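Local coordinates for protein probable chitinase A (Chromobacterium violaceum, PDB 4TX8) that probably hydrolyses chitin as a family 18 endochitinase, its barrel-shaped catalytic domain accompanied by a small carbohydrate-binding module, at residues Leu282-Tyr294 and Phe337-Pro350. Sequence-based numbering, arbitrary orientation.
Sequences LRDDLSVIHVQYY and FKGLRPDQVAFGVP
Gln344 reaches from the 3-10 turn before strand 345-350 into the loop leading to strand 288-292, where its flat amide suits a site between two carbonyls. Gln344 NE2 donates to Leu286 O almost straight, at 176°. The same Gln344 NE2 lies 2.8 Å from Arg283 O, its second acceptor. Both acceptors lie in the amide plane, and OE1 accepts from Arg341 N, so three bonds fix the amide's rotation.

Beyond it the strands run parallel. Ile289 N donates to Gln344 O at 2.7 Å and Ile289 O receives Ala346 N; farther along, Gly348 N meets Val291 O, and Gly348 O takes Tyr293 N at 2.9 Å. Small residues suit this close pairing: the Ala346 methyl lies 3.7 Å from Val288 CG2, and Gly348, lacking a side chain, lets the backbone approach Val291 O. Gly348 O also sits at the edge of the Tyr294 ring, which, with CG between backbone N and carbonyl carbon (chi1 43°), packs against Pro350. On the face bearing Ile289, Leu340 CD1 bridges Ile289 CG2 and Leu286 CD2, branched apolar chains suited to a buried seam.

The Arg283 end is looser and nearer solvent. Its long chain, bent at chi3 (55°), brings Arg283 NH2 to Lys338 O at 2.8 Å; NH1 makes weak bonds to Lys338 O and Gly339 O, and NE forms a salt bridge with Asp280. The Lys338 amine leads away, exposed.

Gln292, bonded to the calcium ligand Asp218, and His290 border the calcium site. The pair forms neighbouring staves of the GH18 TIM barrel, with strand 251-254 beside 288-292 and strand 393-397 beside 345-350, while helix 276-281 packs on Ile289, Phe337 and Leu340.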
loop_
_atom_site.group_PDB
_atom_site.type_symbol
_atom_site.label_atom_id
_atom_site.label_comp_id
_atom_site.label_asym_id
_atom_site.label_seq_id
_atom_site.Cartn_x
_atom_site.Cartn_y
_atom_site.Cartn_z
ATOM N N LEU A 282 -18.314 -6.057 -0.404
ATOM C CA LEU A 282 -17.960 -4.798 -1.056
ATOM C C LEU A 282 -17.390 -4.980 -2.461
ATOM O O LEU A 282 -16.823 -4.042 -3.023
ATOM C CB LEU A 282 -16.949 -4.028 -0.197
ATOM C CG LEU A 282 -17.470 -3.480 1.132
ATOM C CD1 LEU A 282 -16.324 -2.988 1.998
ATOM C CD2 LEU A 282 -18.476 -2.364 0.886
ATOM N N ARG A 283 -17.542 -6.172 -3.032
ATOM C CA ARG A 283 -16.875 -6.491 -4.294
ATOM C C ARG A 283 -17.304 -5.578 -5.445
ATOM O O ARG A 283 -16.502 -5.282 -6.331
ATOM C CB ARG A 283 -17.107 -7.961 -4.676
ATOM C CG ARG A 283 -18.540 -8.330 -5.026
ATOM C CD ARG A 283 -18.617 -9.749 -5.589
ATOM N NE ARG A 283 -18.032 -10.739 -4.686
ATOM C CZ ARG A 283 -16.949 -11.463 -4.962
ATOM N NH1 ARG A 283 -16.328 -11.320 -6.125
ATOM N NH2 ARG A 283 -16.489 -12.338 -4.077
ATOM N N ASP A 284 -18.552 -5.119 -5.427
ATOM C CA ASP A 284 -19.037 -4.221 -6.473
ATOM C C ASP A 284 -18.412 -2.835 -6.350
ATOM O O ASP A 284 -18.379 -2.070 -7.313
ATOM C CB ASP A 284 -20.562 -4.106 -6.428
ATOM C CG ASP A 284 -21.259 -5.403 -6.795
ATOM O OD1 ASP A 284 -20.702 -6.171 -7.608
ATOM O OD2 ASP A 284 -22.365 -5.656 -6.270
ATOM N N ASP A 285 -17.913 -2.519 -5.160
ATOM C CA ASP A 285 -17.378 -1.191 -4.881
ATOM C C ASP A 285 -15.854 -1.166 -4.820
ATOM O O ASP A 285 -15.245 -0.097 -4.838
ATOM C CB ASP A 285 -17.954 -0.668 -3.567
ATOM C CG ASP A 285 -19.460 -0.531 -3.611
ATOM O OD1 ASP A 285 -19.963 0.101 -4.560
ATOM O OD2 ASP A 285 -20.138 -1.066 -2.708
ATOM N N LEU A 286 -15.245 -2.344 -4.742
ATOM C CA LEU A 286 -13.799 -2.454 -4.568
ATOM C C LEU A 286 -13.024 -2.007 -5.807
ATOM O O LEU A 286 -13.168 -2.593 -6.879
ATOM C CB LEU A 286 -13.430 -3.896 -4.209
ATOM C CG LEU A 286 -11.948 -4.234 -4.036
ATOM C CD1 LEU A 286 -11.336 -3.431 -2.898
ATOM C CD2 LEU A 286 -11.779 -5.725 -3.797
ATOM N N SER A 287 -12.204 -0.967 -5.657
ATOM C CA SER A 287 -11.362 -0.498 -6.755
ATOM C C SER A 287 -10.157 -1.416 -6.933
ATOM O O SER A 287 -9.850 -1.844 -8.048
ATOM C CB SER A 287 -10.892 0.939 -6.515
ATOM O OG SER A 287 -11.972 1.789 -6.177
ATOM N N VAL A 288 -9.467 -1.707 -5.832
ATOM C CA VAL A 288 -8.358 -2.655 -5.863
ATOM C C VAL A 288 -8.076 -3.219 -4.473
ATOM O O VAL A 288 -8.104 -2.499 -3.479
ATOM C CB VAL A 288 -7.059 -2.010 -6.434
ATOM C CG1 VAL A 288 -6.649 -0.788 -5.624
ATOM C CG2 VAL A 288 -5.922 -3.028 -6.484
ATOM N N ILE A 289 -7.837 -4.522 -4.397
ATOM C CA ILE A 289 -7.302 -5.092 -3.174
ATOM C C ILE A 289 -5.855 -5.489 -3.418
ATOM O O ILE A 289 -5.544 -6.198 -4.373
ATOM C CB ILE A 289 -8.113 -6.309 -2.674
ATOM C CG1 ILE A 289 -7.416 -6.935 -1.462
ATOM C CG2 ILE A 289 -8.316 -7.339 -3.785
ATOM C CD1 ILE A 289 -8.204 -8.038 -0.797
ATOM N N HIS A 290 -4.963 -4.989 -2.571
ATOM C CA HIS A 290 -3.563 -5.372 -2.641
ATOM C C HIS A 290 -3.141 -5.978 -1.313
ATOM O O HIS A 290 -2.768 -5.271 -0.371
ATOM C CB HIS A 290 -2.680 -4.179 -3.013
ATOM C CG HIS A 290 -3.186 -2.863 -2.509
ATOM N ND1 HIS A 290 -3.399 -2.608 -1.172
ATOM C CD2 HIS A 290 -3.507 -1.724 -3.167
ATOM C CE1 HIS A 290 -3.836 -1.367 -1.027
ATOM N NE2 HIS A 290 -3.909 -0.810 -2.221
ATOM N N VAL A 291 -3.233 -7.300 -1.246
ATOM C CA VAL A 291 -2.882 -8.046 -0.051
ATOM C C VAL A 291 -1.410 -7.827 0.288
ATOM O O VAL A 291 -0.561 -7.727 -0.596
ATOM C CB VAL A 291 -3.193 -9.551 -0.235
ATOM C CG1 VAL A 291 -2.417 -10.411 0.750
ATOM C CG2 VAL A 291 -4.688 -9.794 -0.098
ATOM N N GLN A 292 -1.120 -7.711 1.577
ATOM C CA GLN A 292 0.250 -7.565 2.037
ATOM C C GLN A 292 0.917 -8.935 2.101
ATOM O O GLN A 292 0.600 -9.757 2.956
ATOM C CB GLN A 292 0.282 -6.862 3.400
ATOM C CG GLN A 292 -0.262 -5.429 3.346
ATOM C CD GLN A 292 -0.547 -4.831 4.716
ATOM O OE1 GLN A 292 -0.405 -5.494 5.740
ATOM N NE2 GLN A 292 -0.947 -3.566 4.736
ATOM N N TYR A 293 1.831 -9.184 1.174
ATOM C CA TYR A 293 2.554 -10.446 1.160
ATOM C C TYR A 293 3.876 -10.305 1.901
ATOM O O TYR A 293 4.934 -10.672 1.388
ATOM C CB TYR A 293 2.776 -10.920 -0.275
ATOM C CG TYR A 293 1.480 -11.179 -1.003
ATOM C CD1 TYR A 293 0.787 -12.368 -0.821
ATOM C CD2 TYR A 293 0.938 -10.230 -1.861
ATOM C CE1 TYR A 293 -0.410 -12.607 -1.478
ATOM C CE2 TYR A 293 -0.253 -10.461 -2.520
ATOM C CZ TYR A 293 -0.922 -11.650 -2.327
ATOM O OH TYR A 293 -2.110 -11.877 -2.986
ATOM N N TYR A 294 3.810 -9.761 3.112
ATOM C CA TYR A 294 4.996 -9.659 3.955
ATOM C C TYR A 294 4.647 -9.775 5.432
ATOM O O TYR A 294 3.484 -9.637 5.818
ATOM C CB TYR A 294 5.753 -8.348 3.694
ATOM C CG TYR A 294 4.906 -7.093 3.563
ATOM C CD1 TYR A 294 4.306 -6.762 2.352
ATOM C CD2 TYR A 294 4.739 -6.220 4.634
ATOM C CE1 TYR A 294 3.547 -5.617 2.216
ATOM C CE2 TYR A 294 3.981 -5.064 4.505
ATOM C CZ TYR A 294 3.388 -4.773 3.293
ATOM O OH TYR A 294 2.633 -3.634 3.146
ATOM N N PHE A 337 -14.907 -18.575 -1.826
ATOM C CA PHE A 337 -14.692 -17.186 -2.191
ATOM C C PHE A 337 -14.784 -17.033 -3.702
ATOM O O PHE A 337 -14.033 -17.672 -4.437
ATOM C CB PHE A 337 -13.335 -16.688 -1.694
ATOM C CG PHE A 337 -12.995 -15.308 -2.173
ATOM C CD1 PHE A 337 -13.587 -14.195 -1.594
ATOM C CD2 PHE A 337 -12.094 -15.123 -3.211
ATOM C CE1 PHE A 337 -13.282 -12.919 -2.039
ATOM C CE2 PHE A 337 -11.783 -13.852 -3.662
ATOM C CZ PHE A 337 -12.377 -12.747 -3.076
ATOM N N LYS A 338 -15.706 -16.193 -4.162
ATOM C CA LYS A 338 -15.863 -15.938 -5.591
ATOM C C LYS A 338 -14.803 -14.957 -6.075
ATOM O O LYS A 338 -14.586 -13.912 -5.461
ATOM C CB LYS A 338 -17.263 -15.402 -5.894
ATOM C CG LYS A 338 -18.372 -16.361 -5.503
ATOM C CD LYS A 338 -18.247 -17.666 -6.269
ATOM C CE LYS A 338 -18.757 -18.843 -5.457
ATOM N NZ LYS A 338 -18.612 -20.118 -6.212
ATOM N N GLY A 339 -14.150 -15.303 -7.179
ATOM C CA GLY A 339 -13.048 -14.516 -7.701
ATOM C C GLY A 339 -13.406 -13.092 -8.076
ATOM O O GLY A 339 -14.562 -12.782 -8.366
ATOM N N LEU A 340 -12.401 -12.223 -8.062
ATOM C CA LEU A 340 -12.562 -10.828 -8.456
ATOM C C LEU A 340 -12.054 -10.614 -9.875
ATOM O O LEU A 340 -11.368 -11.470 -10.429
ATOM C CB LEU A 340 -11.806 -9.907 -7.495
ATOM C CG LEU A 340 -12.231 -9.922 -6.027
ATOM C CD1 LEU A 340 -11.139 -9.318 -5.153
ATOM C CD2 LEU A 340 -13.539 -9.166 -5.856
ATOM N N ARG A 341 -12.382 -9.466 -10.458
ATOM C CA ARG A 341 -11.804 -9.086 -11.741
ATOM C C ARG A 341 -10.319 -8.802 -11.565
ATOM O O ARG A 341 -9.901 -8.315 -10.515
ATOM C CB ARG A 341 -12.503 -7.857 -12.318
ATOM C CG ARG A 341 -13.989 -8.029 -12.585
ATOM C CD ARG A 341 -14.517 -6.828 -13.352
ATOM N NE ARG A 341 -14.016 -5.585 -12.778
ATOM C CZ ARG A 341 -14.640 -4.899 -11.829
ATOM N NH1 ARG A 341 -15.802 -5.329 -11.356
ATOM N NH2 ARG A 341 -14.107 -3.782 -11.358
ATOM N N PRO A 342 -9.511 -9.110 -12.592
ATOM C CA PRO A 342 -8.079 -8.793 -12.548
ATOM C C PRO A 342 -7.802 -7.315 -12.269
ATOM O O PRO A 342 -6.817 -7.008 -11.599
ATOM C CB PRO A 342 -7.594 -9.184 -13.943
ATOM C CG PRO A 342 -8.535 -10.273 -14.366
ATOM C CD PRO A 342 -9.871 -9.889 -13.791
ATOM N N ASP A 343 -8.660 -6.416 -12.749
ATOM C CA ASP A 343 -8.447 -4.987 -12.527
ATOM C C ASP A 343 -8.682 -4.590 -11.069
ATOM O O ASP A 343 -8.419 -3.450 -10.684
ATOM C CB ASP A 343 -9.343 -4.148 -13.448
ATOM C CG ASP A 343 -10.827 -4.347 -13.174
ATOM O OD1 ASP A 343 -11.338 -3.791 -12.177
ATOM O OD2 ASP A 343 -11.490 -5.041 -13.972
ATOM N N GLN A 344 -9.174 -5.529 -10.264
ATOM C CA GLN A 344 -9.431 -5.282 -8.845
ATOM C C GLN A 344 -8.338 -5.852 -7.953
ATOM O O GLN A 344 -8.430 -5.780 -6.726
ATOM C CB GLN A 344 -10.768 -5.887 -8.422
ATOM C CG GLN A 344 -11.995 -5.215 -8.993
ATOM C CD GLN A 344 -13.266 -5.913 -8.555
ATOM O OE1 GLN A 344 -13.542 -7.037 -8.973
ATOM N NE2 GLN A 344 -14.036 -5.260 -7.693
ATOM N N VAL A 345 -7.314 -6.437 -8.562
ATOM C CA VAL A 345 -6.309 -7.157 -7.792
ATOM C C VAL A 345 -4.893 -6.658 -8.069
ATOM O O VAL A 345 -4.486 -6.487 -9.221
ATOM C CB VAL A 345 -6.378 -8.675 -8.074
ATOM C CG1 VAL A 345 -5.364 -9.428 -7.224
ATOM C CG2 VAL A 345 -7.787 -9.202 -7.810
ATOM N N ALA A 346 -4.155 -6.419 -6.991
ATOM C CA ALA A 346 -2.746 -6.066 -7.059
ATOM C C ALA A 346 -2.034 -6.801 -5.929
ATOM O O ALA A 346 -2.692 -7.395 -5.074
ATOM C CB ALA A 346 -2.559 -4.560 -6.943
ATOM N N PHE A 347 -0.704 -6.788 -5.913
ATOM C CA PHE A 347 -0.005 -7.391 -4.782
ATOM C C PHE A 347 0.865 -6.381 -4.032
ATOM O O PHE A 347 1.490 -5.507 -4.632
ATOM C CB PHE A 347 0.826 -8.607 -5.226
ATOM C CG PHE A 347 1.803 -8.341 -6.345
ATOM C CD1 PHE A 347 3.031 -7.745 -6.094
ATOM C CD2 PHE A 347 1.520 -8.758 -7.637
ATOM C CE1 PHE A 347 3.941 -7.530 -7.117
ATOM C CE2 PHE A 347 2.426 -8.549 -8.667
ATOM C CZ PHE A 347 3.638 -7.933 -8.406
ATOM N N GLY A 348 0.874 -6.507 -2.706
ATOM C CA GLY A 348 1.622 -5.611 -1.842
ATOM C C GLY A 348 2.918 -6.208 -1.324
ATOM O O GLY A 348 2.945 -7.331 -0.815
ATOM N N VAL A 349 3.996 -5.440 -1.448
ATOM C CA VAL A 349 5.333 -5.885 -1.067
ATOM C C VAL A 349 6.055 -4.773 -0.296
ATOM O O VAL A 349 5.631 -3.623 -0.337
ATOM C CB VAL A 349 6.161 -6.274 -2.311
ATOM C CG1 VAL A 349 5.566 -7.506 -2.997
ATOM C CG2 VAL A 349 6.223 -5.102 -3.280
ATOM N N PRO A 350 7.134 -5.112 0.426
ATOM C CA PRO A 350 7.955 -4.060 1.044
ATOM C C PRO A 350 8.773 -3.323 -0.010
ATOM O O PRO A 350 9.177 -3.951 -0.986
ATOM C CB PRO A 350 8.869 -4.836 2.003
ATOM C CG PRO A 350 8.195 -6.165 2.191
ATOM C CD PRO A 350 7.527 -6.455 0.887
HETATM O O HOH W 1 -10.867 -1.604 -10.540
HETATM O O HOH W 2 -2.485 -10.249 -4.944
#